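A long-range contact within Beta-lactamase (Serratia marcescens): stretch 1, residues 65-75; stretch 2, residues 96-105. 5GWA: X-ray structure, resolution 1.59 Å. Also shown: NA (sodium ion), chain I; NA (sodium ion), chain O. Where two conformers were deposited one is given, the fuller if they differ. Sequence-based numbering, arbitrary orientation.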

# COMPACT_ATOMS: atom_id res chain seq x y z
N ASN A 65 -0.57 25.30 -21.49
CA ASN A 65 -1.50 24.86 -22.52
C ASN A 65 -1.37 23.37 -22.83
O ASN A 65 -1.58 22.93 -23.96
CB ASN A 65 -1.32 25.72 -23.78
CG ASN A 65 -1.40 27.21 -23.48
OD1 ASN A 65 -2.45 27.72 -23.10
ND2 ASN A 65 -0.27 27.91 -23.62
N ILE A 66 -1.15 22.56 -21.78
CA ILE A 66 -1.10 21.11 -21.92
C ILE A 66 -2.41 20.50 -21.50
O ILE A 66 -2.89 20.74 -20.35
CB ILE A 66 -0.03 20.54 -21.00
CG1 ILE A 66 1.30 21.27 -21.19
CG2 ILE A 66 0.08 19.05 -21.22
CD1 ILE A 66 2.30 21.03 -20.09
N SER A 67 -3.04 19.78 -22.40
CA SER A 67 -4.31 19.16 -22.17
C SER A 67 -4.18 18.03 -21.16
O SER A 67 -3.20 17.29 -21.19
CB SER A 67 -4.89 18.55 -23.44
OG SER A 67 -5.99 17.71 -23.13
N VAL A 68 -5.19 17.89 -20.31
CA VAL A 68 -5.19 16.87 -19.26
C VAL A 68 -5.34 15.46 -19.84
O VAL A 68 -5.17 14.45 -19.15
CB VAL A 68 -6.29 17.19 -18.21
CG1 VAL A 68 -7.61 16.54 -18.57
CG2 VAL A 68 -5.84 16.84 -16.82
N ASP A 69 -5.73 15.37 -21.11
CA ASP A 69 -5.83 14.11 -21.77
C ASP A 69 -4.51 13.64 -22.41
O ASP A 69 -4.46 12.55 -22.94
CB ASP A 69 -6.94 14.15 -22.81
CG ASP A 69 -8.29 14.44 -22.18
OD1 ASP A 69 -8.57 13.90 -21.08
OD2 ASP A 69 -9.04 15.24 -22.76
N LYS A 70 -3.52 14.49 -22.40
CA LYS A 70 -2.18 14.08 -22.82
C LYS A 70 -1.64 13.06 -21.81
O LYS A 70 -2.14 12.93 -20.68
CB LYS A 70 -1.24 15.25 -22.97
CG LYS A 70 -1.66 16.19 -24.10
CD LYS A 70 -1.69 15.47 -25.44
CE LYS A 70 -1.48 16.45 -26.59
NZ LYS A 70 -0.23 17.23 -26.41
N LYS A 71 -0.72 12.22 -22.29
CA LYS A 71 -0.28 11.05 -21.52
C LYS A 71 1.21 11.03 -21.21
O LYS A 71 2.05 11.32 -22.07
CB LYS A 71 -0.61 9.77 -22.26
CG LYS A 71 -2.09 9.61 -22.55
CD LYS A 71 -2.39 8.27 -23.16
CE LYS A 71 -3.85 8.18 -23.57
NZ LYS A 71 -4.19 6.90 -24.22
N LEU A 72 1.52 10.67 -19.96
CA LEU A 72 2.85 10.32 -19.53
C LEU A 72 3.16 8.86 -19.79
O LEU A 72 2.28 8.01 -19.65
CB LEU A 72 3.03 10.61 -18.04
CG LEU A 72 2.79 12.04 -17.58
CD1 LEU A 72 2.93 12.19 -16.09
CD2 LEU A 72 3.77 12.96 -18.26
N PHE A 73 4.43 8.55 -20.09
CA PHE A 73 4.83 7.15 -20.08
C PHE A 73 5.21 6.75 -18.68
O PHE A 73 6.12 7.30 -18.09
CB PHE A 73 6.01 6.89 -21.04
CG PHE A 73 6.27 5.41 -21.27
CD1 PHE A 73 5.52 4.71 -22.17
CD2 PHE A 73 7.20 4.74 -20.49
CE1 PHE A 73 5.73 3.35 -22.36
CE2 PHE A 73 7.40 3.37 -20.67
CZ PHE A 73 6.67 2.70 -21.60
N VAL A 74 4.42 5.85 -18.08
CA VAL A 74 4.66 5.39 -16.73
C VAL A 74 5.45 4.10 -16.77
O VAL A 74 4.97 3.07 -17.25
CB VAL A 74 3.30 5.20 -16.01
CG1 VAL A 74 3.51 4.63 -14.60
CG2 VAL A 74 2.57 6.54 -15.97
N LYS A 75 6.72 4.23 -16.41
CA LYS A 75 7.64 3.08 -16.36
C LYS A 75 7.22 2.11 -15.28
O LYS A 75 6.66 2.50 -14.29
CB LYS A 75 9.07 3.55 -16.05
CG LYS A 75 9.73 4.27 -17.20
CD LYS A 75 11.22 4.47 -16.94
CE LYS A 75 11.49 5.61 -15.98
NZ LYS A 75 12.91 6.06 -16.12
N LEU A 96 3.42 1.87 -19.65
CA LEU A 96 2.28 2.25 -20.45
C LEU A 96 2.00 3.74 -20.36
O LEU A 96 2.45 4.40 -19.44
CB LEU A 96 1.05 1.44 -20.08
CG LEU A 96 0.24 1.87 -18.86
CD1 LEU A 96 -1.11 1.13 -18.88
CD2 LEU A 96 0.98 1.69 -17.56
N GLU A 97 1.27 4.24 -21.36
CA GLU A 97 0.89 5.64 -21.44
C GLU A 97 -0.37 5.84 -20.61
O GLU A 97 -1.36 5.16 -20.88
CB GLU A 97 0.58 5.98 -22.89
CG GLU A 97 1.74 5.65 -23.83
CD GLU A 97 1.31 5.51 -25.29
OE1 GLU A 97 0.09 5.51 -25.60
OE2 GLU A 97 2.20 5.49 -26.15
N LEU A 98 -0.34 6.79 -19.68
CA LEU A 98 -1.54 7.16 -18.88
C LEU A 98 -1.74 8.68 -18.94
O LEU A 98 -0.83 9.43 -18.75
CB LEU A 98 -1.38 6.72 -17.43
CG LEU A 98 -1.33 5.21 -17.19
CD1 LEU A 98 -1.06 4.93 -15.72
CD2 LEU A 98 -2.57 4.50 -17.63
N SER A 99 -2.98 9.10 -19.05
CA SER A 99 -3.25 10.53 -19.10
C SER A 99 -3.00 11.20 -17.77
O SER A 99 -3.15 10.59 -16.71
CB SER A 99 -4.70 10.82 -19.53
OG SER A 99 -5.66 10.31 -18.58
N PHE A 100 -2.73 12.50 -17.81
CA PHE A 100 -2.67 13.28 -16.60
C PHE A 100 -4.00 13.11 -15.85
O PHE A 100 -4.02 13.05 -14.63
CB PHE A 100 -2.47 14.76 -16.90
CG PHE A 100 -1.14 15.07 -17.46
CD1 PHE A 100 -0.03 15.20 -16.65
CD2 PHE A 100 -0.99 15.31 -18.84
CE1 PHE A 100 1.22 15.47 -17.18
CE2 PHE A 100 0.24 15.62 -19.36
CZ PHE A 100 1.35 15.70 -18.53
N SER A 101 -5.12 13.17 -16.58
CA SER A 101 -6.44 12.98 -15.96
C SER A 101 -6.52 11.70 -15.11
O SER A 101 -6.88 11.75 -13.92
CB SER A 101 -7.53 12.92 -17.02
OG SER A 101 -8.78 12.62 -16.44
N GLU A 102 -6.15 10.58 -15.70
CA GLU A 102 -6.26 9.30 -15.02
C GLU A 102 -5.32 9.32 -13.80
O GLU A 102 -5.64 8.74 -12.73
CB GLU A 102 -5.84 8.14 -15.94
CG GLU A 102 -5.96 6.80 -15.24
CD GLU A 102 -5.90 5.55 -16.12
OE1 GLU A 102 -5.96 5.66 -17.36
OE2 GLU A 102 -5.99 4.43 -15.58
N ILE A 103 -4.12 9.82 -13.99
CA ILE A 103 -3.14 9.80 -12.90
C ILE A 103 -3.61 10.69 -11.75
O ILE A 103 -3.56 10.27 -10.58
CB ILE A 103 -1.71 10.22 -13.36
CG1 ILE A 103 -1.17 9.18 -14.36
CG2 ILE A 103 -0.76 10.37 -12.15
CD1 ILE A 103 0.02 9.69 -15.16
N ILE A 104 -4.10 11.89 -12.07
CA ILE A 104 -4.59 12.77 -11.01
C ILE A 104 -5.80 12.19 -10.27
O ILE A 104 -5.85 12.27 -9.04
CB ILE A 104 -4.96 14.15 -11.58
CG1 ILE A 104 -3.74 14.83 -12.12
CG2 ILE A 104 -5.65 14.97 -10.50
CD1 ILE A 104 -4.03 16.01 -13.04
N LYS A 105 -6.73 11.55 -10.99
CA LYS A 105 -7.91 10.97 -10.36
C LYS A 105 -7.48 9.87 -9.40
O LYS A 105 -7.94 9.82 -8.27
CB LYS A 105 -8.88 10.38 -11.38
CG LYS A 105 -9.63 11.42 -12.17
CD LYS A 105 -10.65 10.72 -13.05
CE LYS A 105 -11.35 11.69 -13.98
NZ LYS A 105 -12.39 10.95 -14.74
NA NA I . -5.13 7.14 -19.50
NA NA O . -4.13 5.19 -21.26
O HOH W 1 -6.90 8.19 -21.24

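Where an antiparallel strand pairing runs straight into a helix, one aromatic side chain can serve both elements, and this β-lactamase offers a clear example. Phe100, the first residue of the helix, has the largest area covered by the opposing stretch. Its CA-to-CB bond points toward stretch 1, and its flat ring reaches several neighbours at once: Phe100 CE2 lies 3.9 Å from Ile66 CG2, and Phe100 CZ lies 3.7 Å from Leu72 CD2. Val68, a compact branched residue, fits close to the helix, its CG2 4.0 Å from Phe100 CB and 4.3 Å from Ile104 CD1. The apolar cluster continues along the sheet face that carries Leu72, Val74, Leu96 and Leu98. There Ile103 CD1 sits 3.9 Å from Leu72 CD1 and 4.1 Å from Val74 CG2, so the helix packs against the strands through aliphatic side chains.

Around this centre the backbones supply the directional bonds. The antiparallel strands pair Leu72 with Leu98 (Leu72 N donates to Leu98 O and Leu98 N to Leu72 O, both at 2.9 Å) and Val74 with Leu96 (Val74 N to Leu96 O, 2.8 Å; Leu96 N to Val74 O, 3.1 Å). Beyond the strand pairing, the type I turn from Ser67 to Lys70 presents carbonyls to the start of the helix, whose first amides lack partners within the helix: Phe100 N donates to Lys70 O (3.0 Å) and Ser101 N to Val68 O (2.9 Å). Ser99 caps the next amide, its OG accepting from Glu102 N at 2.9 Å; a short hydroxyl side chain suits this position.

At the exposed edge, long side chains contribute their carbon portions. Lys71 CD lies 3.8 Å from Glu97 CB, and Glu97 CG approaches the edge of the Phe73 ring, 4.2 Å from Phe73 CD1. Glu102 makes no contact with the other stretch; Glu102 OE1 binds the sodium ion NA of chain I at 2.7 Å.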